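Local structure of activator of 2-hydroxyisocaproyl-CoA dehydratase (4EHU) at residues I57-V62 and D72-I77; T94-D99 and R208-V213. The protein hydrolyses ATP and, as a homodimer carrying one [4Fe-4S] cluster, passes one electron to (R)-2-hydroxyisocaproyl-CoA dehydratase to activate it in L-leucine fermentation. All coordinates share one frame; numbering follows the deposited sequence. Where two conformers were deposited one is given.

Interaction 1: I57-V62 and D72-I77; sequences IKKVVV and DADKQI
Val62, Asp74 and Val60 bury the most surface where 72-77 lines up beside 57-62. Asp74 stands in for a strand residue: its OD2 takes the N-H of Val60 at 2.8 Å on the anti lone pair, and its own N gives a hydrogen bond to Val60 O, also 2.8 Å long. Chi1 of -65° puts Asp74 CG beside the backbone N and against Lys59 CD; the two side chains cross at about a right angle. Lys59 NZ stays 4.4 Å from Asp74 OD1, beyond a salt bridge, and a water joins the two; a second water links OD2 to Lys58 O. Val60 O also receives a weak bond from Lys75 N, while Val60 CG1 rests loosely on Ala73.

Val62 belongs to the regular part, a parallel ladder in which Val62 N bonds Lys75 O at 3.0 Å and Ile77 N bonds Val62 O. Its CG1, held between backbone N and carbonyl carbon (chi1 65°), meets Gln76 CG at 3.4 Å and Ala73 CB at 3.6 Å, and the Val62 and Gln76 side chains run side by side, the Gln76 amide bonding Tyr70 O. On the other face Val61 CG1 touches Ile77 CD1, under helix 243-261.

Strand 75-76 is one of the two outermost strands, within this chain, of the N-terminal actin-fold sheet. One carboxylate extends the pairing where the ladder begins, and its partners, a backbone N-H, two waters and a nearby ammonium, would favour the ionised form of Asp74.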
loop_
_atom_site.group_PDB
_atom_site.type_symbol
_atom_site.label_atom_id
_atom_site.label_comp_id
_atom_site.label_asym_id
_atom_site.label_seq_id
_atom_site.Cartn_x
_atom_site.Cartn_y
_atom_site.Cartn_z
ATOM N N ILE A 57 38.096 -0.268 17.924
ATOM C CA ILE A 57 37.570 -0.791 16.654
ATOM C C ILE A 57 38.431 -0.262 15.501
ATOM O O ILE A 57 38.496 0.945 15.270
ATOM C CB ILE A 57 36.101 -0.382 16.436
ATOM C CG1 ILE A 57 35.301 -0.560 17.731
ATOM C CG2 ILE A 57 35.469 -1.211 15.300
ATOM C CD1 ILE A 57 35.297 -1.998 18.256
ATOM N N LYS A 58 39.098 -1.167 14.789
ATOM C CA LYS A 58 40.053 -0.779 13.751
ATOM C C LYS A 58 39.380 -0.195 12.505
ATOM O O LYS A 58 39.866 0.798 11.965
ATOM C CB LYS A 58 40.942 -1.966 13.370
ATOM C CG LYS A 58 41.919 -1.682 12.244
ATOM C CD LYS A 58 43.357 -1.709 12.741
ATOM C CE LYS A 58 44.351 -1.353 11.641
ATOM N NZ LYS A 58 44.442 -2.399 10.579
ATOM N N LYS A 59 38.283 -0.824 12.051
ATOM C CA LYS A 59 37.472 -0.317 10.943
ATOM C C LYS A 59 35.984 -0.495 11.239
ATOM O O LYS A 59 35.572 -1.476 11.879
ATOM C CB LYS A 59 37.781 -1.048 9.632
ATOM C CG LYS A 59 39.222 -0.899 9.144
ATOM C CD LYS A 59 39.511 0.483 8.595
ATOM C CE LYS A 59 40.897 0.522 7.955
ATOM N NZ LYS A 59 41.268 1.862 7.408
ATOM N N VAL A 60 35.200 0.463 10.768
ATOM C CA VAL A 60 33.753 0.438 10.883
ATOM C C VAL A 60 33.149 0.589 9.500
ATOM O O VAL A 60 33.541 1.476 8.751
ATOM C CB VAL A 60 33.243 1.610 11.750
ATOM C CG1 VAL A 60 31.714 1.593 11.828
ATOM C CG2 VAL A 60 33.864 1.555 13.141
ATOM N N VAL A 61 32.200 -0.274 9.156
ATOM C CA VAL A 61 31.445 -0.110 7.911
ATOM C C VAL A 61 29.967 0.022 8.235
ATOM O O VAL A 61 29.447 -0.691 9.091
ATOM C CB VAL A 61 31.658 -1.294 6.942
ATOM C CG1 VAL A 61 30.627 -1.263 5.800
ATOM C CG2 VAL A 61 33.092 -1.293 6.398
ATOM N N VAL A 62 29.293 0.940 7.548
ATOM C CA VAL A 62 27.857 1.111 7.724
ATOM C C VAL A 62 27.126 0.806 6.426
ATOM O O VAL A 62 27.613 1.092 5.332
ATOM C CB VAL A 62 27.521 2.539 8.208
ATOM C CG1 VAL A 62 27.886 3.564 7.143
ATOM C CG2 VAL A 62 26.052 2.649 8.574
ATOM N N ASP A 72 30.377 8.481 10.829
ATOM C CA ASP A 72 31.504 7.975 11.616
ATOM C C ASP A 72 31.975 6.583 11.187
ATOM O O ASP A 72 32.504 5.825 12.004
ATOM C CB ASP A 72 31.141 7.956 13.102
ATOM C CG ASP A 72 31.063 9.350 13.702
ATOM O OD1 ASP A 72 32.015 10.137 13.514
ATOM O OD2 ASP A 72 30.043 9.659 14.355
ATOM N N ALA A 73 31.798 6.253 9.912
ATOM C CA ALA A 73 32.247 4.963 9.389
ATOM C C ALA A 73 33.414 5.165 8.432
ATOM O O ALA A 73 33.579 6.246 7.869
ATOM C CB ALA A 73 31.089 4.231 8.677
ATOM N N ASP A 74 34.216 4.118 8.258
ATOM C CA ASP A 74 35.300 4.115 7.284
ATOM C C ASP A 74 34.801 3.913 5.852
ATOM O O ASP A 74 35.358 4.479 4.909
ATOM C CB ASP A 74 36.327 3.047 7.632
ATOM C CG ASP A 74 37.037 3.330 8.943
ATOM O OD1 ASP A 74 37.899 4.226 8.964
ATOM O OD2 ASP A 74 36.742 2.663 9.954
ATOM N N LYS A 75 33.769 3.091 5.687
ATOM C CA LYS A 75 33.115 2.938 4.398
ATOM C C LYS A 75 31.613 2.863 4.621
ATOM O O LYS A 75 31.145 2.421 5.681
ATOM C CB LYS A 75 33.571 1.660 3.680
ATOM C CG LYS A 75 35.020 1.620 3.276
ATOM C CD LYS A 75 35.301 2.532 2.109
ATOM C CE LYS A 75 36.796 2.576 1.812
ATOM N NZ LYS A 75 37.124 3.458 0.660
ATOM N N GLN A 76 30.862 3.313 3.629
ATOM C CA GLN A 76 29.434 3.065 3.573
ATOM C C GLN A 76 29.212 2.161 2.377
ATOM O O GLN A 76 29.573 2.522 1.265
ATOM C CB GLN A 76 28.683 4.381 3.390
ATOM C CG GLN A 76 28.947 5.368 4.500
ATOM C CD GLN A 76 29.002 6.795 4.000
ATOM O OE1 GLN A 76 29.555 7.077 2.934
ATOM N NE2 GLN A 76 28.416 7.706 4.761
ATOM N N ILE A 77 28.594 1.002 2.583
ATOM C CA ILE A 77 28.528 -0.001 1.515
ATOM C C ILE A 77 27.111 -0.477 1.321
ATOM O O ILE A 77 26.370 -0.601 2.277
ATOM C CB ILE A 77 29.444 -1.218 1.817
ATOM C CG1 ILE A 77 30.915 -0.774 1.868
ATOM C CG2 ILE A 77 29.296 -2.293 0.761
ATOM C CD1 ILE A 77 31.846 -1.879 2.356
HETATM O O HOH W 1 37.755 3.284 12.305
HETATM O O HOH W 2 40.765 3.657 9.700
#

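Interaction 2: T94-D99 and R208-V213; sequences TRTIID and RNVVMV
Strands 96-99 and 210-213 run parallel, Thr96, Ile97, Ile98 and Asp99 facing Val210, Val211, Met212 and Val213, with 20° between their directions. The backbone bonds alternate: Val211 N to Thr96 O, Ile98 N to Val211 O and Val213 N to Ile98 O, each 2.9 Å. At the start of the ladder Asn209 O accepts two N-H groups, Arg95 N at 3.0 Å in its carbonyl plane and Thr96 N at 3.2 Å tilted 27° from it. A cis peptide bond precedes Asn209, whose ND2 bonds Pro92 O. CA-H groups of Val210 and Met212 add contacts to the oxygens of Thr96 and Ile98.

Both strands belong to the second five-stranded sheet of the actin fold, in which strand 96-100 lies between 105-110 and 210-213; the family shares this fold with other ATPases of the actin clan.

Apolar packing differs between the faces. On that of Ile98, Val210 and Met212, Ile98 CD1 reaches Val210 CG1 at 3.7 Å, the side chains crossing obliquely beneath helix 220-230. On that of Ile97, Val211 and Val213, Val213 CG2 sits between its backbone N and carbonyl carbon, with CG1 anti to the carbonyl carbon (chi1 -58°), against Asp99 CB at 3.6 Å and Ile97 CG2; helix 79-90 covers this side. Val211 CG2 meets Thr94 OG1 at 3.4 Å, the two side chains crossing at about a right angle, while that hydroxyl bonds Ile91 O.

The aliphatic part of Arg95 lays CG against Arg208 O, while at its polar end NH1 bonds Thr94 O from above the carbonyl plane. The side chain of Asp99 lies about 4 Å from both the magnesium ion and the bound ATP analogue.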
loop_
_atom_site.group_PDB
_atom_site.type_symbol
_atom_site.label_atom_id
_atom_site.label_comp_id
_atom_site.label_asym_id
_atom_site.label_seq_id
_atom_site.Cartn_x
_atom_site.Cartn_y
_atom_site.Cartn_z
ATOM N N THR A 94 25.157 -20.731 -1.136
ATOM C CA THR A 94 23.956 -19.892 -1.270
ATOM C C THR A 94 23.847 -19.268 -2.669
ATOM O O THR A 94 24.807 -18.671 -3.168
ATOM C CB THR A 94 23.933 -18.758 -0.231
ATOM O OG1 THR A 94 23.830 -19.298 1.085
ATOM C CG2 THR A 94 22.712 -17.856 -0.471
ATOM N N ARG A 95 22.667 -19.383 -3.286
ATOM C CA ARG A 95 22.440 -18.820 -4.622
ATOM C C ARG A 95 21.227 -17.894 -4.697
ATOM O O ARG A 95 21.132 -17.076 -5.620
ATOM C CB ARG A 95 22.297 -19.928 -5.663
ATOM C CG ARG A 95 23.516 -20.861 -5.763
ATOM C CD ARG A 95 24.721 -20.188 -6.382
ATOM N NE ARG A 95 25.847 -21.109 -6.529
ATOM C CZ ARG A 95 26.813 -21.280 -5.628
ATOM N NH1 ARG A 95 26.813 -20.595 -4.494
ATOM N NH2 ARG A 95 27.791 -22.144 -5.859
ATOM N N THR A 96 20.301 -17.996 -3.740
ATOM C CA THR A 96 19.187 -17.061 -3.682
ATOM C C THR A 96 19.075 -16.501 -2.270
ATOM O O THR A 96 19.049 -17.270 -1.310
ATOM C CB THR A 96 17.864 -17.773 -4.065
ATOM O OG1 THR A 96 18.046 -18.450 -5.318
ATOM C CG2 THR A 96 16.731 -16.766 -4.167
ATOM N N ILE A 97 19.066 -15.176 -2.132
ATOM C CA ILE A 97 18.849 -14.545 -0.826
ATOM C C ILE A 97 17.571 -13.723 -0.872
ATOM O O ILE A 97 17.383 -12.902 -1.755
ATOM C CB ILE A 97 20.032 -13.632 -0.413
ATOM C CG1 ILE A 97 21.293 -14.476 -0.247
ATOM C CG2 ILE A 97 19.716 -12.894 0.900
ATOM C CD1 ILE A 97 22.565 -13.610 0.021
ATOM N N ILE A 98 16.695 -13.958 0.096
ATOM C CA ILE A 98 15.463 -13.221 0.220
ATOM C C ILE A 98 15.554 -12.404 1.480
ATOM O O ILE A 98 15.548 -12.956 2.572
ATOM C CB ILE A 98 14.255 -14.184 0.340
ATOM C CG1 ILE A 98 14.233 -15.113 -0.870
ATOM C CG2 ILE A 98 12.941 -13.378 0.446
ATOM C CD1 ILE A 98 13.293 -16.383 -0.658
ATOM N N ASP A 99 15.642 -11.082 1.324
ATOM C CA ASP A 99 15.755 -10.185 2.461
ATOM C C ASP A 99 14.427 -9.467 2.636
ATOM O O ASP A 99 14.104 -8.560 1.890
ATOM C CB ASP A 99 16.879 -9.159 2.199
ATOM C CG ASP A 99 16.793 -7.930 3.097
ATOM O OD1 ASP A 99 16.377 -8.062 4.259
ATOM O OD2 ASP A 99 17.164 -6.812 2.618
ATOM N N ARG A 208 18.855 -23.139 -5.316
ATOM C CA ARG A 208 19.366 -23.508 -3.996
ATOM C C ARG A 208 20.862 -23.193 -3.876
ATOM O O ARG A 208 21.586 -23.242 -4.863
ATOM C CB ARG A 208 19.131 -24.994 -3.741
ATOM C CG ARG A 208 17.688 -25.396 -3.887
ATOM C CD ARG A 208 17.487 -26.866 -3.561
ATOM N NE ARG A 208 17.554 -27.112 -2.123
ATOM C CZ ARG A 208 17.406 -28.308 -1.563
ATOM N NH1 ARG A 208 17.191 -29.371 -2.322
ATOM N NH2 ARG A 208 17.476 -28.443 -0.245
ATOM N N ASN A 209 21.332 -22.886 -2.669
ATOM C CA ASN A 209 20.502 -22.843 -1.475
ATOM C C ASN A 209 19.773 -21.517 -1.403
ATOM O O ASN A 209 20.322 -20.482 -1.794
ATOM C CB ASN A 209 21.358 -22.979 -0.221
ATOM C CG ASN A 209 21.879 -24.394 -0.017
ATOM O OD1 ASN A 209 21.167 -25.362 -0.267
ATOM N ND2 ASN A 209 23.115 -24.512 0.446
ATOM N N VAL A 210 18.540 -21.561 -0.902
ATOM C CA VAL A 210 17.718 -20.370 -0.731
ATOM C C VAL A 210 17.795 -19.987 0.727
ATOM O O VAL A 210 17.525 -20.815 1.609
ATOM C CB VAL A 210 16.252 -20.641 -1.116
ATOM C CG1 VAL A 210 15.404 -19.397 -0.923
ATOM C CG2 VAL A 210 16.175 -21.149 -2.548
ATOM N N VAL A 211 18.179 -18.747 0.992
ATOM C CA VAL A 211 18.331 -18.282 2.353
ATOM C C VAL A 211 17.452 -17.074 2.590
ATOM O O VAL A 211 17.433 -16.157 1.777
ATOM C CB VAL A 211 19.795 -17.885 2.639
ATOM C CG1 VAL A 211 19.924 -17.260 4.040
ATOM C CG2 VAL A 211 20.720 -19.124 2.473
ATOM N N MET A 212 16.716 -17.066 3.695
ATOM C CA MET A 212 15.958 -15.874 4.073
ATOM C C MET A 212 16.645 -15.126 5.215
ATOM O O MET A 212 17.110 -15.721 6.187
ATOM C CB MET A 212 14.517 -16.196 4.474
ATOM C CG MET A 212 13.670 -14.926 4.646
ATOM S SD MET A 212 11.956 -15.213 5.112
ATOM C CE MET A 212 11.548 -16.353 3.792
ATOM N N VAL A 213 16.694 -13.807 5.069
ATOM C CA VAL A 213 17.263 -12.918 6.062
ATOM C C VAL A 213 16.335 -11.710 6.255
ATOM O O VAL A 213 15.271 -11.612 5.615
ATOM C CB VAL A 213 18.655 -12.413 5.602
ATOM C CG1 VAL A 213 19.553 -13.615 5.359
ATOM C CG2 VAL A 213 18.531 -11.546 4.337
#

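Interaction 1 precedes interaction 2 along the chain, and helix 79-90 lies between segment 72-77 and segment 94-99. Their centres are 26 Å apart and their nearest atoms about 11 Å, without touching. They join different pairs of the same layout, the fourth strand with the fifth in the first sheet and the first with the fourth in the second; both sheets have strand order 3-2-1-4-5, the duplicated layout of the actin fold. Interaction 1 is at an edge of its sheet, with Val62 about 11 Å from the nucleotide analogue; interaction 2 is inside its sheet and reaches the nucleotide site through Asp99. The pair therefore marks the two halves between which ATP is bound.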